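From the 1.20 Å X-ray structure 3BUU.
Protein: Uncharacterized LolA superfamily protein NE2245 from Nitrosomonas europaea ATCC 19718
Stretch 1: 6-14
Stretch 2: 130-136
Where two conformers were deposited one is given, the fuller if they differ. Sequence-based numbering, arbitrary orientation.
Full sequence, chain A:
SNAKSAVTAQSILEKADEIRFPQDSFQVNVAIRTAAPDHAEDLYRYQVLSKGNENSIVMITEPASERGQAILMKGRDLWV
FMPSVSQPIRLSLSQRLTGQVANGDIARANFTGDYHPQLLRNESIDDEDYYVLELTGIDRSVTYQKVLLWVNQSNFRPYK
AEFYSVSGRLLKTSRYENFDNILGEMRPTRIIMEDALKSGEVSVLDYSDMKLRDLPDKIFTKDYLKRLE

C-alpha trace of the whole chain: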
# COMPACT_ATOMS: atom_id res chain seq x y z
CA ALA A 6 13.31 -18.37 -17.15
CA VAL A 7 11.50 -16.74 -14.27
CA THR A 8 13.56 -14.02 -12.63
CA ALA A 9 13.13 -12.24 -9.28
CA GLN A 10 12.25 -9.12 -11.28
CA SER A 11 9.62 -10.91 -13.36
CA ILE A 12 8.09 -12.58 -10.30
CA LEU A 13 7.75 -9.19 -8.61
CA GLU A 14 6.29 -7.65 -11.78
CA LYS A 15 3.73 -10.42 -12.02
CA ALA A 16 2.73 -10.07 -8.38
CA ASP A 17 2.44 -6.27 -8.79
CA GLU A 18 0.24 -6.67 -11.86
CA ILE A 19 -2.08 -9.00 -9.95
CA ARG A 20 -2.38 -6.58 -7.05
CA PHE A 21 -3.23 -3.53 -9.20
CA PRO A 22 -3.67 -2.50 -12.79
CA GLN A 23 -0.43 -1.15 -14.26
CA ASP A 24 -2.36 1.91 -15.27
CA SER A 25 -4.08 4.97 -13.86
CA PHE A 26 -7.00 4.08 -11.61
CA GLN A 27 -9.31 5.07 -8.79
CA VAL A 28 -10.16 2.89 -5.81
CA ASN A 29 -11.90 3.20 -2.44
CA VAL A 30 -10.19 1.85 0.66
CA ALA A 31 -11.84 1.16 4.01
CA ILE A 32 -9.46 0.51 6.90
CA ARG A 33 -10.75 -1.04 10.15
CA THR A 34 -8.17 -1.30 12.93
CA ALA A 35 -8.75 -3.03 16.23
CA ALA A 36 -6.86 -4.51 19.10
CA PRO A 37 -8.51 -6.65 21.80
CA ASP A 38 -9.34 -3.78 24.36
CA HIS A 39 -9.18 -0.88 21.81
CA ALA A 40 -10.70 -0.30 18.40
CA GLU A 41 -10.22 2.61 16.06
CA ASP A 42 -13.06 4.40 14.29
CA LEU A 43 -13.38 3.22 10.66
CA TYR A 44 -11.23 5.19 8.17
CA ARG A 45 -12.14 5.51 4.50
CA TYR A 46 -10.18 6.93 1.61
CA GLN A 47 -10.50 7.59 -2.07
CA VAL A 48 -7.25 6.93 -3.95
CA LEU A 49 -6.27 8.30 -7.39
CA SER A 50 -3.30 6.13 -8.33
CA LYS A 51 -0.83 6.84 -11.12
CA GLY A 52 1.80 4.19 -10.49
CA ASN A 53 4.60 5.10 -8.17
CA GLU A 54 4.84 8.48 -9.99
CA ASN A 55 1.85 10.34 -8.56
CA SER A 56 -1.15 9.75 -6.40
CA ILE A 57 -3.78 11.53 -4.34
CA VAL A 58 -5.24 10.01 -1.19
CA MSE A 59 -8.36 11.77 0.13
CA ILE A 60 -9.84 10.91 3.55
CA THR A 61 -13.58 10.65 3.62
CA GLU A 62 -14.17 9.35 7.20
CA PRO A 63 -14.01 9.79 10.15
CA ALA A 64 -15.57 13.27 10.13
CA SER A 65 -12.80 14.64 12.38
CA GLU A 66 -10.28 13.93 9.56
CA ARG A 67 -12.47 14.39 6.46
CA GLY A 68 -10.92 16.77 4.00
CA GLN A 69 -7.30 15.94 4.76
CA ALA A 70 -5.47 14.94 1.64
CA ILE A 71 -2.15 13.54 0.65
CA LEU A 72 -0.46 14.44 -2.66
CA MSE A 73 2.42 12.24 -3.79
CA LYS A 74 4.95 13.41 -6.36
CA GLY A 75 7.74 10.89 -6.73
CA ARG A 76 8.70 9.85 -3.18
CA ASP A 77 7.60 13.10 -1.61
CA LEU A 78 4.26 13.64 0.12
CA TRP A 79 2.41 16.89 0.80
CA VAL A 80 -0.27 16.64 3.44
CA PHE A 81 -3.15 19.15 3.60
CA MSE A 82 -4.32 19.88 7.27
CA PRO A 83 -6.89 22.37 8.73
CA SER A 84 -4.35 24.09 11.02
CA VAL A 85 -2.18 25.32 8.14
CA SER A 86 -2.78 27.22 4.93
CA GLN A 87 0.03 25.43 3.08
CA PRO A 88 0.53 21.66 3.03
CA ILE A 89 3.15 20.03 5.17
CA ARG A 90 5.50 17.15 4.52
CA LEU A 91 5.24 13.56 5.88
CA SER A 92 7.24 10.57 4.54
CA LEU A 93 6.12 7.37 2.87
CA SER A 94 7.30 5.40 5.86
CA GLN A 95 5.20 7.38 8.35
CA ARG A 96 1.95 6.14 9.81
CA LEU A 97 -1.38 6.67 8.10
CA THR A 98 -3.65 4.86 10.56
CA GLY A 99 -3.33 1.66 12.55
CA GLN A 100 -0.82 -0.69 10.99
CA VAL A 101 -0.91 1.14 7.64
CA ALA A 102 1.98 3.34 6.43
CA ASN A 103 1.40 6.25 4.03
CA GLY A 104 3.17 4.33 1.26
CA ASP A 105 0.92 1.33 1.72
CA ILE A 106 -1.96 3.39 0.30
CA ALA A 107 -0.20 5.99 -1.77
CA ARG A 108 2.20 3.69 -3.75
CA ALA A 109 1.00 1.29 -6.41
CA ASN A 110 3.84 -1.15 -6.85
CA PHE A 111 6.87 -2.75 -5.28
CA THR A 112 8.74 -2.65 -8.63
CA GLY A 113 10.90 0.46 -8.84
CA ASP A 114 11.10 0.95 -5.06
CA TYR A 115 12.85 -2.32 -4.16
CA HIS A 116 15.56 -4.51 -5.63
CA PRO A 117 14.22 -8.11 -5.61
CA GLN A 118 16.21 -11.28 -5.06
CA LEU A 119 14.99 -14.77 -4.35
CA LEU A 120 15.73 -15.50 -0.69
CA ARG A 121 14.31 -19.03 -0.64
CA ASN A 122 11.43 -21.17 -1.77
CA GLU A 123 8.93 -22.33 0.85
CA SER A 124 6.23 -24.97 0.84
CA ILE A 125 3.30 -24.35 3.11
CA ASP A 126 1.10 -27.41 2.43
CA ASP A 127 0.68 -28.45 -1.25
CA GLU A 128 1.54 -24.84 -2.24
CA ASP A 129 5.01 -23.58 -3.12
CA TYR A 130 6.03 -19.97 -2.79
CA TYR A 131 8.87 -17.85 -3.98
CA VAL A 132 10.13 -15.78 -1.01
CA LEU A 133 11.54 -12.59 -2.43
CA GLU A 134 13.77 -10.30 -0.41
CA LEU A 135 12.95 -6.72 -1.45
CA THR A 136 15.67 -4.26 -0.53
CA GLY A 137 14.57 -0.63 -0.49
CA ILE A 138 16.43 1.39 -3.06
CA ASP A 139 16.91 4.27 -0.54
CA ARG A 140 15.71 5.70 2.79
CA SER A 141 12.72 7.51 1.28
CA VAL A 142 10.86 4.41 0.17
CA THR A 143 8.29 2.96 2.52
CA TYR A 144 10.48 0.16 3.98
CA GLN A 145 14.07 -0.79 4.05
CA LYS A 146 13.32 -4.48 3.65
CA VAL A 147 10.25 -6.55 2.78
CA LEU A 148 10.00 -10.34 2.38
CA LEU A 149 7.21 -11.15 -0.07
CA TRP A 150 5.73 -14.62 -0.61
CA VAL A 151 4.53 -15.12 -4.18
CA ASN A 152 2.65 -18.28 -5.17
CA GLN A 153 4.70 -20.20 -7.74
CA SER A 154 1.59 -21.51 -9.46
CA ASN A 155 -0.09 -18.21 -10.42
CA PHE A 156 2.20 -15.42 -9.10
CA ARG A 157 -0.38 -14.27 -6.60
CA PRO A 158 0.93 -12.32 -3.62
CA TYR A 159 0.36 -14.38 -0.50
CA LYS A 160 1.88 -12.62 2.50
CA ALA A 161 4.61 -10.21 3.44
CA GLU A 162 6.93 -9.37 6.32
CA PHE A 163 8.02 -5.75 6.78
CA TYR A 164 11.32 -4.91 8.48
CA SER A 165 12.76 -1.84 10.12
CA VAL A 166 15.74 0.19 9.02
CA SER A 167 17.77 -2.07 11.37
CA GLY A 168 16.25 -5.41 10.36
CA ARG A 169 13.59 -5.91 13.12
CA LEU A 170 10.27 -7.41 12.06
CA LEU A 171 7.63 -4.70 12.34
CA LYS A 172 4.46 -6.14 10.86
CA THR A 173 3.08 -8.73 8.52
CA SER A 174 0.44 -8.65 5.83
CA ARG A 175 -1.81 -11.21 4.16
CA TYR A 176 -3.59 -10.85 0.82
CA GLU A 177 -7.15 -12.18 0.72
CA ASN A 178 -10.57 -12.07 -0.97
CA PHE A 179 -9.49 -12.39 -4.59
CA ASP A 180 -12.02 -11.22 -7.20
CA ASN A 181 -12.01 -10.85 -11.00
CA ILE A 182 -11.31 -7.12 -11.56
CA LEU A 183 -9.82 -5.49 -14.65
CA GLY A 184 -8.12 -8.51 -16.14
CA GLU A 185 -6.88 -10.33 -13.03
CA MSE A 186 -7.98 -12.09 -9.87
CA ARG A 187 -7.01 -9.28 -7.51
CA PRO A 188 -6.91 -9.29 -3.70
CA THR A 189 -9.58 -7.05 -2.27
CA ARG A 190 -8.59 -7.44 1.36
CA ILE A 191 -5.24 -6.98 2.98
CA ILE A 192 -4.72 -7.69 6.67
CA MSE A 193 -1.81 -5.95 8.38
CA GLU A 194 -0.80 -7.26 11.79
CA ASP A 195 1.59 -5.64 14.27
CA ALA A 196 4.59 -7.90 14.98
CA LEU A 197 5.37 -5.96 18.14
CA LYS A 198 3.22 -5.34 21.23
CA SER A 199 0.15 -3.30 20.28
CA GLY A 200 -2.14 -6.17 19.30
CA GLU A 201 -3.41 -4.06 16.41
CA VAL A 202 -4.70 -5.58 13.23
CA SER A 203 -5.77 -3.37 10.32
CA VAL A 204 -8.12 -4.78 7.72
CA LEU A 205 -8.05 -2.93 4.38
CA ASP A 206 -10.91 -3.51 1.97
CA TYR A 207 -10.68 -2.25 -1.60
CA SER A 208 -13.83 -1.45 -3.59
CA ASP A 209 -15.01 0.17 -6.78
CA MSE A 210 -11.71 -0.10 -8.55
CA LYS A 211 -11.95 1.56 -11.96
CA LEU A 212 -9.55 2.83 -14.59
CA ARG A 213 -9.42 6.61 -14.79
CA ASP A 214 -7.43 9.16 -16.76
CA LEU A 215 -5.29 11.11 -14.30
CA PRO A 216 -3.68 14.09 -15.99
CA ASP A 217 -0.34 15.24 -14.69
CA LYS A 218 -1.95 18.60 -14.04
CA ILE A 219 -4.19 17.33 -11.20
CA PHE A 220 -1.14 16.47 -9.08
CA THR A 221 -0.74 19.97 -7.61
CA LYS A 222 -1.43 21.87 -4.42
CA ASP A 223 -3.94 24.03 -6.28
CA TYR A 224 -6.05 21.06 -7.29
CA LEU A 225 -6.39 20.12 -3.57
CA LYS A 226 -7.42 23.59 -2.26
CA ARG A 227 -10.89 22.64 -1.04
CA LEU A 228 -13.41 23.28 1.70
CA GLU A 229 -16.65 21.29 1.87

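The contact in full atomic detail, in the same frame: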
# COMPACT_ATOMS: atom_id res chain seq x y z
N ALA A 6 13.16 -18.09 -18.61
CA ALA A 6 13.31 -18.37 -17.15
C ALA A 6 12.60 -17.29 -16.34
O ALA A 6 12.56 -16.11 -16.71
CB ALA A 6 14.79 -18.41 -16.77
N VAL A 7 12.04 -17.68 -15.22
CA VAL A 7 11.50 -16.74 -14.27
C VAL A 7 12.68 -16.03 -13.57
O VAL A 7 13.66 -16.70 -13.26
CB VAL A 7 10.67 -17.64 -13.25
CG1 VAL A 7 10.22 -16.91 -12.11
CG2 VAL A 7 9.51 -18.32 -13.97
N THR A 8 12.55 -14.73 -13.35
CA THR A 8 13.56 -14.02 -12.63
C THR A 8 12.92 -13.38 -11.41
O THR A 8 11.70 -13.22 -11.35
CB THR A 8 14.22 -12.93 -13.49
OG1 THR A 8 13.28 -11.86 -13.67
CG2 THR A 8 14.67 -13.49 -14.83
N ALA A 9 13.71 -12.98 -10.43
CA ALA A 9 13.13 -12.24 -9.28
C ALA A 9 12.35 -11.01 -9.76
O ALA A 9 11.28 -10.70 -9.24
CB ALA A 9 14.23 -11.87 -8.30
N GLN A 10 12.91 -10.31 -10.74
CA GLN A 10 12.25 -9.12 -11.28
C GLN A 10 10.91 -9.48 -11.92
O GLN A 10 9.89 -8.77 -11.71
CB GLN A 10 13.17 -8.48 -12.31
CG GLN A 10 14.33 -7.77 -11.69
CD GLN A 10 15.49 -8.65 -11.19
OE1 GLN A 10 15.64 -9.88 -11.53
NE2 GLN A 10 16.35 -8.00 -10.35
N SER A 11 10.87 -10.55 -12.70
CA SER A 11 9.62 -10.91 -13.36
C SER A 11 8.58 -11.41 -12.38
O SER A 11 7.40 -11.13 -12.55
CB SER A 11 9.82 -11.86 -14.53
OG SER A 11 10.15 -13.16 -14.12
N ILE A 12 9.00 -12.12 -11.33
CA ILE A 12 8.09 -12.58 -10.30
C ILE A 12 7.45 -11.35 -9.63
O ILE A 12 6.24 -11.30 -9.43
CB ILE A 12 8.82 -13.45 -9.25
CG1 ILE A 12 9.32 -14.76 -9.89
CG2 ILE A 12 7.89 -13.79 -8.10
CD1 ILE A 12 10.33 -15.46 -8.99
N LEU A 13 8.27 -10.38 -9.26
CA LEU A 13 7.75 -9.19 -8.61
C LEU A 13 6.80 -8.43 -9.53
O LEU A 13 5.77 -7.93 -9.07
CB LEU A 13 8.90 -8.28 -8.16
CG LEU A 13 8.45 -7.14 -7.27
CD1 LEU A 13 7.79 -7.60 -6.00
CD2 LEU A 13 9.68 -6.21 -7.01
N GLU A 14 7.16 -8.31 -10.80
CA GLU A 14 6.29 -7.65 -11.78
C GLU A 14 4.93 -8.32 -11.87
O GLU A 14 3.89 -7.67 -11.93
CB GLU A 14 6.94 -7.68 -13.18
CG GLU A 14 7.98 -6.60 -13.40
CD GLU A 14 8.92 -6.83 -14.57
OE1 GLU A 14 8.99 -7.94 -15.14
OE2 GLU A 14 9.64 -5.86 -14.90
N TYR A 130 5.90 -21.40 -2.72
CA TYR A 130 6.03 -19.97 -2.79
C TYR A 130 7.45 -19.59 -3.09
O TYR A 130 8.38 -20.17 -2.52
CB TYR A 130 5.60 -19.30 -1.45
CG TYR A 130 4.18 -19.59 -1.12
CD1 TYR A 130 3.14 -18.80 -1.62
CD2 TYR A 130 3.87 -20.67 -0.31
CE1 TYR A 130 1.84 -19.14 -1.32
CE2 TYR A 130 2.57 -20.99 -0.00
CZ TYR A 130 1.56 -20.24 -0.53
OH TYR A 130 0.26 -20.55 -0.20
N TYR A 131 7.63 -18.59 -3.93
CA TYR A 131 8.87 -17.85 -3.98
C TYR A 131 8.88 -16.89 -2.80
O TYR A 131 7.91 -16.14 -2.63
CB TYR A 131 8.97 -17.03 -5.26
CG TYR A 131 8.86 -17.79 -6.54
CD1 TYR A 131 9.81 -18.72 -6.91
CD2 TYR A 131 7.83 -17.53 -7.44
CE1 TYR A 131 9.75 -19.37 -8.17
CE2 TYR A 131 7.75 -18.17 -8.67
CZ TYR A 131 8.70 -19.10 -9.03
OH TYR A 131 8.64 -19.73 -10.26
N VAL A 132 9.97 -16.81 -2.05
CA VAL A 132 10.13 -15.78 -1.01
C VAL A 132 11.14 -14.79 -1.53
O VAL A 132 12.34 -15.12 -1.62
CB VAL A 132 10.53 -16.35 0.38
CG1 VAL A 132 10.52 -15.22 1.41
CG2 VAL A 132 9.58 -17.45 0.79
N LEU A 133 10.65 -13.61 -1.92
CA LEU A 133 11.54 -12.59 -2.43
C LEU A 133 11.98 -11.67 -1.31
O LEU A 133 11.16 -11.22 -0.51
CB LEU A 133 10.83 -11.71 -3.48
CG LEU A 133 10.32 -12.45 -4.72
CD1 LEU A 133 9.66 -11.45 -5.72
CD2 LEU A 133 11.43 -13.19 -5.42
N GLU A 134 13.26 -11.35 -1.27
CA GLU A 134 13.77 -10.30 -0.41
C GLU A 134 13.81 -9.01 -1.24
O GLU A 134 14.49 -8.95 -2.28
CB GLU A 134 15.17 -10.66 0.09
CG GLU A 134 15.70 -9.55 0.97
CD GLU A 134 16.78 -9.99 1.93
OE1 GLU A 134 17.09 -11.19 2.00
OE2 GLU A 134 17.32 -9.12 2.64
N LEU A 135 13.06 -8.01 -0.77
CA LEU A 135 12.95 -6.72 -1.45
C LEU A 135 13.74 -5.73 -0.63
O LEU A 135 13.38 -5.41 0.51
CB LEU A 135 11.48 -6.31 -1.49
CG LEU A 135 10.53 -7.27 -2.18
CD1 LEU A 135 9.15 -6.66 -2.32
CD2 LEU A 135 11.00 -7.80 -3.48
N THR A 136 14.83 -5.21 -1.22
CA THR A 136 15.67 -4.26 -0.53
C THR A 136 15.33 -2.87 -1.02
O THR A 136 15.40 -2.59 -2.22
CB THR A 136 17.16 -4.59 -0.82
OG1 THR A 136 17.48 -5.89 -0.37
CG2 THR A 136 18.05 -3.57 -0.11

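The first turns of a helix lie nearly at right angles across a strand, and the contact between them is predominantly apolar, built from aliphatic side chains and one tyrosine ring with no hydrogen bond from one stretch to the other. The helix, residues 9-14 of a longer element, and the strand, residues 130-136, run at 98° to each other, and their axes approach to 9.9 Å, a spacing that leaves room for side chains to fill the gap. The backbones come nearest at Ala9 and Leu133, whose CA atoms are 7.0 Å apart; Ile12 CA and Tyr131 CA are 8.3 Å apart.

On the strand the alternation of side chains selects the partners: Tyr131, Leu133 and Leu135 meet the helix, whereas Tyr130, Val132, Glu134 and Thr136 do not touch it. On the helix, Ala9, Ile12 and Leu13 supply the matching surface, the i, i+3, i+4 pattern that puts residues on one side of a helix.

Leu133 is the hub. Its CD1 lies 3.8 Å from Ile12 CG2 and 4.1 Å from Leu13 CB, and also 3.9 Å from the backbone atom Ala9 O, while its CD2 is 4.2 Å from Ala9 CB. The small side chain of Ala9 goes with the close backbone approach here. Farther along the strand, the CA-to-CB bonds of Leu13 and Leu135 both point sideways, yet the ends of the side chains come nearer and meet, CD1 of Leu13 to CD1 of Leu135, at 4.0 Å.

At the other end, Ile12 CD1 sits over one face of the Tyr131 ring, 3.6 Å from the ring centroid and only 10° off the normal, a CH-pi contact in which a methyl group meets the pi cloud almost head-on. Val7, just before the helix, approaches the same ring obliquely: its CG1 is 4.1 Å from Tyr131 CZ and 3.7 Å from Tyr131 OH, a van der Waals contact, since a methyl carbon offers the hydroxyl no polar partner.

No hydrogen bond joins the two stretches; those formed inside a single stretch are all in the first. Thr8 is the N-cap: Ser11 N donates to Thr8 OG1 at 2.9 Å, and Thr8 N donates to Ser11 OG at 3.0 Å, a reciprocal pair that satisfies amides at the helix start. Backbone bonds from Ile12 N to Thr8 O (2.9 Å) and from Leu13 N to Ala9 O (3.0 Å) then hold the turn that carries Ile12 and Leu13 to the strand.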